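Carboxylase (Deinococcus radiodurans, PDB 5H80) probably uses ATP to carboxylate biotin on a carrier protein, as the biotin carboxylase domain of a single-chain bacterial carboxylase. Local coordinates at residues G366-E376 against A420-D431. Sequence-based numbering, arbitrary orientation.
Sequences GQAVQARVNME and ALLAKVVVHRRD. With EDO (1,2-ethanediol), chain D.
Antiparallel strands 367-374 and 421-429 lie side by side in the sheet of the biotin carboxylase C-terminal domain, Val369 and Val427 forming one of their hydrogen-bonded pairs. Val427 N gives Val369 O a nearly straight bond (2.8 Å, 168° at the hydrogen), and the ladder continues through Ala371 with Val425 to Val373, where the register slips. There Val373 O accepts from both Leu422 N (2.8 Å) and Ala423 N (3.2 Å), a classic beta bulge, beyond which Met375 N bonds Ala420 O. On the face turned to helix 434-446, Val373 CG2 meets Val425 CG2 at 4.0 Å. The other face carries Gln370, whose OE1 lies against the aliphatic chain of Lys424, 3.4 Å from its CB, while Thr326 bonds that oxygen and Lys424 NZ reaches Glu42 and Val323 O. At the far end Arg429 grips Asp431 side-on, NE to OD1 (2.7 Å) and NH2 to OD2 (3.0 Å). With CG wedged between its backbone N and carbonyl carbon (chi1 48°), Gln367 runs alongside Arg429 and brings NE2 to Asp431 OD1 (3.2 Å), on the carboxylate face opposite Arg429 NE; Ala433 O also binds this amide. Were Asp431 replaced by an alanine, the Arg429 guanidinium would probably lose its acidic mate and Gln367 NE2 one of its acceptors. Such a ladder, interrupted by a bulge near one end, belongs to the antiparallel sheet of the biotin carboxylase C-terminal domain, with helix 434-446 on one face and helix 325-332 on the other.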
ATOM      1  N   GLY A 366       8.532  -6.872  -9.839  1.00 26.78           N
ATOM      2  CA  GLY A 366       7.180  -6.922  -9.309  1.00 25.27           C
ATOM      3  C   GLY A 366       6.164  -6.503 -10.404  1.00 22.50           C
ATOM      4  O   GLY A 366       6.462  -6.465 -11.588  1.00 21.95           O
ATOM      5  N   GLN A 367       4.951  -6.314  -9.950  1.00 24.83           N
ATOM      6  CA  GLN A 367       3.834  -6.279 -10.924  1.00 20.29           C
ATOM      7  C   GLN A 367       2.697  -5.741 -10.153  1.00 25.69           C
ATOM      8  O   GLN A 367       2.550  -5.997  -8.931  1.00 23.96           O
ATOM      9  CB  GLN A 367       3.539  -7.631 -11.543  1.00 22.86           C
ATOM     10  CG  GLN A 367       3.420  -8.785 -10.549  1.00 22.31           C
ATOM     11  CD  GLN A 367       3.052 -10.120 -11.152  1.00 24.47           C
ATOM     12  OE1 GLN A 367       2.466 -10.209 -12.239  1.00 24.90           O
ATOM     13  NE2 GLN A 367       3.373 -11.185 -10.420  1.00 28.89           N
ATOM     14  N   ALA A 368       1.809  -5.076 -10.867  1.00 21.18           N
ATOM     15  CA  ALA A 368       0.551  -4.606 -10.182  1.00 20.15           C
ATOM     16  C   ALA A 368      -0.615  -4.550 -11.193  1.00 20.02           C
ATOM     17  O   ALA A 368      -0.392  -4.555 -12.467  1.00 21.91           O
ATOM     18  CB  ALA A 368       0.761  -3.268  -9.550  1.00 19.65           C
ATOM     19  N   VAL A 369      -1.795  -4.631 -10.677  1.00 21.04           N
ATOM     20  CA  VAL A 369      -3.017  -4.488 -11.458  1.00 19.14           C
ATOM     21  C   VAL A 369      -4.038  -3.603 -10.677  1.00 22.17           C
ATOM     22  O   VAL A 369      -4.202  -3.706  -9.474  1.00 22.46           O
ATOM     23  CB  VAL A 369      -3.616  -5.843 -11.808  1.00 18.96           C
ATOM     24  CG1 VAL A 369      -4.108  -6.715 -10.622  1.00 18.00           C
ATOM     25  CG2 VAL A 369      -4.844  -5.772 -12.626  1.00 18.90           C
ATOM     26  N   GLN A 370      -4.810  -2.833 -11.435  1.00 19.71           N
ATOM     27  CA  GLN A 370      -5.928  -2.087 -10.938  1.00 20.06           C
ATOM     28  C   GLN A 370      -7.212  -2.619 -11.496  1.00 18.91           C
ATOM     29  O   GLN A 370      -7.283  -2.926 -12.713  1.00 22.78           O
ATOM     30  CB  GLN A 370      -5.842  -0.584 -11.332  1.00 21.18           C
ATOM     31  CG  GLN A 370      -7.162   0.243 -11.073  1.00 23.95           C
ATOM     32  CD  GLN A 370      -6.956   1.721 -11.164  1.00 25.50           C
ATOM     33  OE1 GLN A 370      -6.529   2.374 -10.204  1.00 25.32           O
ATOM     34  NE2 GLN A 370      -7.275   2.307 -12.294  1.00 26.09           N
ATOM     35  N   ALA A 371      -8.197  -2.808 -10.659  1.00 23.96           N
ATOM     36  CA  ALA A 371      -9.529  -3.141 -11.167  1.00 23.88           C
ATOM     37  C   ALA A 371     -10.489  -1.930 -10.832  1.00 23.24           C
ATOM     38  O   ALA A 371     -10.461  -1.392  -9.753  1.00 22.30           O
ATOM     39  CB  ALA A 371     -10.047  -4.386 -10.615  1.00 24.70           C
ATOM     40  N   ARG A 372     -11.298  -1.497 -11.829  1.00 23.66           N
ATOM     41  CA  ARG A 372     -12.307  -0.481 -11.540  1.00 24.34           C
ATOM     42  C   ARG A 372     -13.649  -1.143 -11.029  1.00 24.80           C
ATOM     43  O   ARG A 372     -14.353  -1.909 -11.781  1.00 22.98           O
ATOM     44  CB  ARG A 372     -12.516   0.234 -12.858  1.00 28.03           C
ATOM     45  CG  ARG A 372     -11.209   0.909 -13.458  1.00 27.29           C
ATOM     46  CD  ARG A 372     -11.538   1.982 -14.553  1.00 28.39           C
ATOM     47  NE  ARG A 372     -10.334   2.459 -15.294  1.00 26.24           N
ATOM     48  CZ  ARG A 372     -10.338   3.476 -16.174  1.00 27.68           C
ATOM     49  NH1 ARG A 372     -11.402   4.230 -16.313  1.00 31.02           N
ATOM     50  NH2 ARG A 372      -9.248   3.801 -16.840  1.00 27.07           N
ATOM     51  N   VAL A 373     -13.978  -0.859  -9.786  1.00 23.03           N
ATOM     52  CA  VAL A 373     -15.272  -1.240  -9.175  1.00 22.08           C
ATOM     53  C   VAL A 373     -16.373  -0.268  -9.507  1.00 22.93           C
ATOM     54  O   VAL A 373     -16.235   0.924  -9.127  1.00 25.50           O
ATOM     55  CB  VAL A 373     -15.114  -1.533  -7.705  1.00 25.18           C
ATOM     56  CG1 VAL A 373     -16.403  -2.071  -7.126  1.00 26.16           C
ATOM     57  CG2 VAL A 373     -13.922  -2.485  -7.504  1.00 24.01           C
ATOM     58  N   ASN A 374     -17.326  -0.722 -10.318  1.00 25.63           N
ATOM     59  CA  ASN A 374     -18.397   0.151 -10.816  1.00 26.23           C
ATOM     60  C   ASN A 374     -19.791  -0.252 -10.249  1.00 26.18           C
ATOM     61  O   ASN A 374     -20.044  -1.404  -9.957  1.00 29.30           O
ATOM     62  CB  ASN A 374     -18.481   0.246 -12.337  1.00 25.69           C
ATOM     63  CG  ASN A 374     -17.202   0.647 -13.064  1.00 27.40           C
ATOM     64  OD1 ASN A 374     -16.512   1.604 -12.674  1.00 30.95           O
ATOM     65  ND2 ASN A 374     -16.962   0.014 -14.208  1.00 29.71           N
ATOM     66  N   MET A 375     -20.670   0.731 -10.153  1.00 25.73           N
ATOM     67  CA  MET A 375     -22.100   0.533  -9.880  1.00 28.97           C
ATOM     68  C   MET A 375     -22.688   0.218 -11.234  1.00 36.80           C
ATOM     69  O   MET A 375     -22.723   1.076 -12.101  1.00 42.77           O
ATOM     70  CB  MET A 375     -22.638   1.839  -9.283  1.00 31.74           C
ATOM     71  CG  MET A 375     -24.051   1.741  -8.807  1.00 38.13           C
ATOM     72  SD  MET A 375     -24.398   3.242  -7.902  1.00 42.96           S
ATOM     73  CE  MET A 375     -26.196   2.996  -7.728  1.00 45.79           C
ATOM     74  N   GLU A 376     -23.070  -1.033 -11.442  1.00 43.51           N
ATOM     75  CA  GLU A 376     -23.629  -1.551 -12.720  1.00 55.54           C
ATOM     76  C   GLU A 376     -23.567  -3.068 -12.726  1.00 58.58           C
ATOM     77  O   GLU A 376     -24.314  -3.708 -12.006  1.00 72.70           O
ATOM     78  CB  GLU A 376     -22.907  -1.049 -13.985  1.00 55.55           C
ATOM     79  CG  GLU A 376     -21.476  -1.563 -14.181  1.00 58.45           C
ATOM     80  CD  GLU A 376     -20.596  -0.670 -15.074  1.00 63.72           C
ATOM     81  OE1 GLU A 376     -19.488  -1.159 -15.482  1.00 50.58           O
ATOM     82  OE2 GLU A 376     -20.983   0.515 -15.334  1.00 51.28           O
ATOM     83  N   ALA A 420     -19.852   5.762 -13.208  1.00 28.03           N
ATOM     84  CA  ALA A 420     -20.280   4.637 -12.370  1.00 32.19           C
ATOM     85  C   ALA A 420     -19.164   4.189 -11.427  1.00 23.65           C
ATOM     86  O   ALA A 420     -19.429   3.328 -10.593  1.00 27.46           O
ATOM     87  CB  ALA A 420     -20.711   3.434 -13.212  1.00 32.46           C
ATOM     88  N   LEU A 421     -18.013   4.828 -11.497  1.00 25.32           N
ATOM     89  CA  LEU A 421     -16.889   4.384 -10.624  1.00 26.34           C
ATOM     90  C   LEU A 421     -17.193   4.582  -9.179  1.00 26.34           C
ATOM     91  O   LEU A 421     -17.519   5.735  -8.718  1.00 28.71           O
ATOM     92  CB  LEU A 421     -15.669   5.066 -11.053  1.00 24.87           C
ATOM     93  CG  LEU A 421     -14.355   4.577 -10.380  1.00 27.28           C
ATOM     94  CD1 LEU A 421     -13.980   3.189 -10.864  1.00 27.87           C
ATOM     95  CD2 LEU A 421     -13.279   5.587 -10.745  1.00 29.46           C
ATOM     96  N   LEU A 422     -17.018   3.524  -8.419  1.00 24.69           N
ATOM     97  CA  LEU A 422     -17.157   3.550  -6.950  1.00 26.43           C
ATOM     98  C   LEU A 422     -15.801   3.466  -6.255  1.00 29.91           C
ATOM     99  O   LEU A 422     -15.556   4.204  -5.313  1.00 28.98           O
ATOM    100  CB  LEU A 422     -17.971   2.369  -6.460  1.00 26.31           C
ATOM    101  CG  LEU A 422     -19.535   2.352  -6.687  1.00 26.39           C
ATOM    102  CD1 LEU A 422     -20.091   0.990  -6.265  1.00 28.77           C
ATOM    103  CD2 LEU A 422     -20.202   3.566  -6.039  1.00 31.56           C
ATOM    104  N   ALA A 423     -14.912   2.565  -6.780  1.00 25.66           N
ATOM    105  CA  ALA A 423     -13.575   2.511  -6.195  1.00 27.06           C
ATOM    106  C   ALA A 423     -12.567   1.886  -7.137  1.00 21.22           C
ATOM    107  O   ALA A 423     -12.931   1.028  -7.950  1.00 23.47           O
ATOM    108  CB  ALA A 423     -13.617   1.706  -4.892  1.00 28.36           C
ATOM    109  N   LYS A 424     -11.314   2.226  -6.948  1.00 19.99           N
ATOM    110  CA  LYS A 424     -10.249   1.562  -7.700  1.00 20.63           C
ATOM    111  C   LYS A 424      -9.424   0.678  -6.745  1.00 20.44           C
ATOM    112  O   LYS A 424      -8.985   1.200  -5.798  1.00 21.82           O
ATOM    113  CB  LYS A 424      -9.378   2.514  -8.439  1.00 23.72           C
ATOM    114  CG  LYS A 424     -10.123   3.547  -9.309  1.00 26.98           C
ATOM    115  CD  LYS A 424      -9.190   4.540 -10.032  1.00 24.90           C
ATOM    116  CE  LYS A 424      -8.292   5.427  -9.153  1.00 21.91           C
ATOM    117  NZ  LYS A 424      -7.524   6.532  -9.809  1.00 25.34           N
ATOM    118  N   VAL A 425      -9.271  -0.591  -7.058  1.00 22.74           N
ATOM    119  CA  VAL A 425      -8.528  -1.525  -6.238  1.00 23.31           C
ATOM    120  C   VAL A 425      -7.265  -1.897  -6.925  1.00 19.12           C
ATOM    121  O   VAL A 425      -7.305  -2.501  -8.026  1.00 19.01           O
ATOM    122  CB  VAL A 425      -9.343  -2.778  -5.959  1.00 23.81           C
ATOM    123  CG1 VAL A 425      -8.568  -3.904  -5.140  1.00 25.37           C
ATOM    124  CG2 VAL A 425     -10.669  -2.384  -5.264  1.00 22.60           C
ATOM    125  N   VAL A 426      -6.148  -1.610  -6.259  1.00 20.39           N
ATOM    126  CA  VAL A 426      -4.828  -1.792  -6.856  1.00 19.46           C
ATOM    127  C   VAL A 426      -4.182  -2.899  -6.051  1.00 19.67           C
ATOM    128  O   VAL A 426      -4.132  -2.790  -4.804  1.00 22.25           O
ATOM    129  CB  VAL A 426      -3.976  -0.555  -6.901  1.00 23.63           C
ATOM    130  CG1 VAL A 426      -2.673  -0.780  -7.594  1.00 23.27           C
ATOM    131  CG2 VAL A 426      -4.771   0.607  -7.594  1.00 25.54           C
ATOM    132  N   VAL A 427      -3.702  -3.910  -6.751  1.00 22.89           N
ATOM    133  CA  VAL A 427      -3.023  -4.981  -6.022  1.00 20.85           C
ATOM    134  C   VAL A 427      -1.617  -5.128  -6.547  1.00 22.04           C
ATOM    135  O   VAL A 427      -1.365  -4.971  -7.744  1.00 20.78           O
ATOM    136  CB  VAL A 427      -3.789  -6.233  -6.103  1.00 25.62           C
ATOM    137  CG1 VAL A 427      -2.993  -7.382  -5.626  1.00 28.04           C
ATOM    138  CG2 VAL A 427      -5.064  -6.155  -5.280  1.00 25.90           C
ATOM    139  N   HIS A 428      -0.658  -5.371  -5.646  1.00 20.96           N
ATOM    140  CA  HIS A 428       0.791  -5.297  -6.009  1.00 21.30           C
ATOM    141  C   HIS A 428       1.595  -6.388  -5.310  1.00 25.45           C
ATOM    142  O   HIS A 428       1.255  -6.776  -4.248  1.00 24.26           O
ATOM    143  CB  HIS A 428       1.351  -3.985  -5.627  1.00 24.56           C
ATOM    144  CG  HIS A 428       2.827  -3.846  -5.782  1.00 26.97           C
ATOM    145  ND1 HIS A 428       3.653  -3.578  -4.696  1.00 36.24           N
ATOM    146  CD2 HIS A 428       3.636  -3.824  -6.879  1.00 30.94           C
ATOM    147  CE1 HIS A 428       4.895  -3.397  -5.123  1.00 34.73           C
ATOM    148  NE2 HIS A 428       4.912  -3.581  -6.436  1.00 31.19           N
ATOM    149  N   ARG A 429       2.417  -7.060  -6.096  1.00 23.58           N
ATOM    150  CA  ARG A 429       3.341  -7.970  -5.511  1.00 27.13           C
ATOM    151  C   ARG A 429       4.702  -7.873  -6.121  1.00 27.73           C
ATOM    152  O   ARG A 429       4.957  -7.194  -7.165  1.00 24.03           O
ATOM    153  CB  ARG A 429       2.810  -9.335  -5.641  1.00 32.36           C
ATOM    154  CG  ARG A 429       2.683  -9.820  -7.028  1.00 29.41           C
ATOM    155  CD  ARG A 429       1.790 -11.067  -6.989  1.00 34.70           C
ATOM    156  NE  ARG A 429       2.477 -12.278  -6.518  1.00 31.62           N
ATOM    157  CZ  ARG A 429       1.952 -13.227  -5.724  1.00 36.74           C
ATOM    158  NH1 ARG A 429       0.768 -13.096  -5.192  1.00 37.80           N
ATOM    159  NH2 ARG A 429       2.643 -14.332  -5.473  1.00 35.50           N
ATOM    160  N   ARG A 430       5.656  -8.445  -5.418  1.00 27.42           N
ATOM    161  CA  ARG A 430       7.058  -8.221  -5.816  1.00 27.65           C
ATOM    162  C   ARG A 430       7.744  -9.354  -6.599  1.00 28.22           C
ATOM    163  O   ARG A 430       8.945  -9.235  -6.832  1.00 34.21           O
ATOM    164  CB  ARG A 430       7.905  -7.987  -4.591  1.00 38.05           C
ATOM    165  CG  ARG A 430       7.608  -6.675  -3.892  1.00 39.06           C
ATOM    166  CD  ARG A 430       7.433  -6.954  -2.426  1.00 43.43           C
ATOM    167  NE  ARG A 430       6.887  -5.830  -1.648  1.00 37.86           N
ATOM    168  CZ  ARG A 430       7.003  -4.511  -1.891  1.00 34.79           C
ATOM    169  NH1 ARG A 430       6.419  -3.671  -1.022  1.00 36.85           N
ATOM    170  NH2 ARG A 430       7.757  -3.995  -2.836  1.00 34.10           N
ATOM    171  N   ASP A 431       7.041 -10.403  -6.937  1.00 25.29           N
ATOM    172  CA  ASP A 431       7.495 -11.488  -7.874  1.00 28.33           C
ATOM    173  C   ASP A 431       6.976 -11.165  -9.323  1.00 30.79           C
ATOM    174  O   ASP A 431       6.402 -10.085  -9.544  1.00 38.55           O
ATOM    175  CB  ASP A 431       7.060 -12.870  -7.365  1.00 35.38           C
ATOM    176  CG  ASP A 431       5.607 -13.099  -7.475  1.00 33.17           C
ATOM    177  OD1 ASP A 431       4.867 -12.160  -7.822  1.00 33.67           O
ATOM    178  OD2 ASP A 431       5.113 -14.170  -7.082  1.00 38.27           O
TER
HETATM  179  C1  EDO D 502       4.390  -7.194   1.296  1.00 49.50           C
HETATM  180  O1  EDO D 502       5.095  -7.015   0.050  1.00 55.91           O
HETATM  181  C2  EDO D 502       4.319  -5.853   2.000  1.00 38.14           C
HETATM  182  O2  EDO D 502       4.538  -4.704   1.191  1.00 45.34           O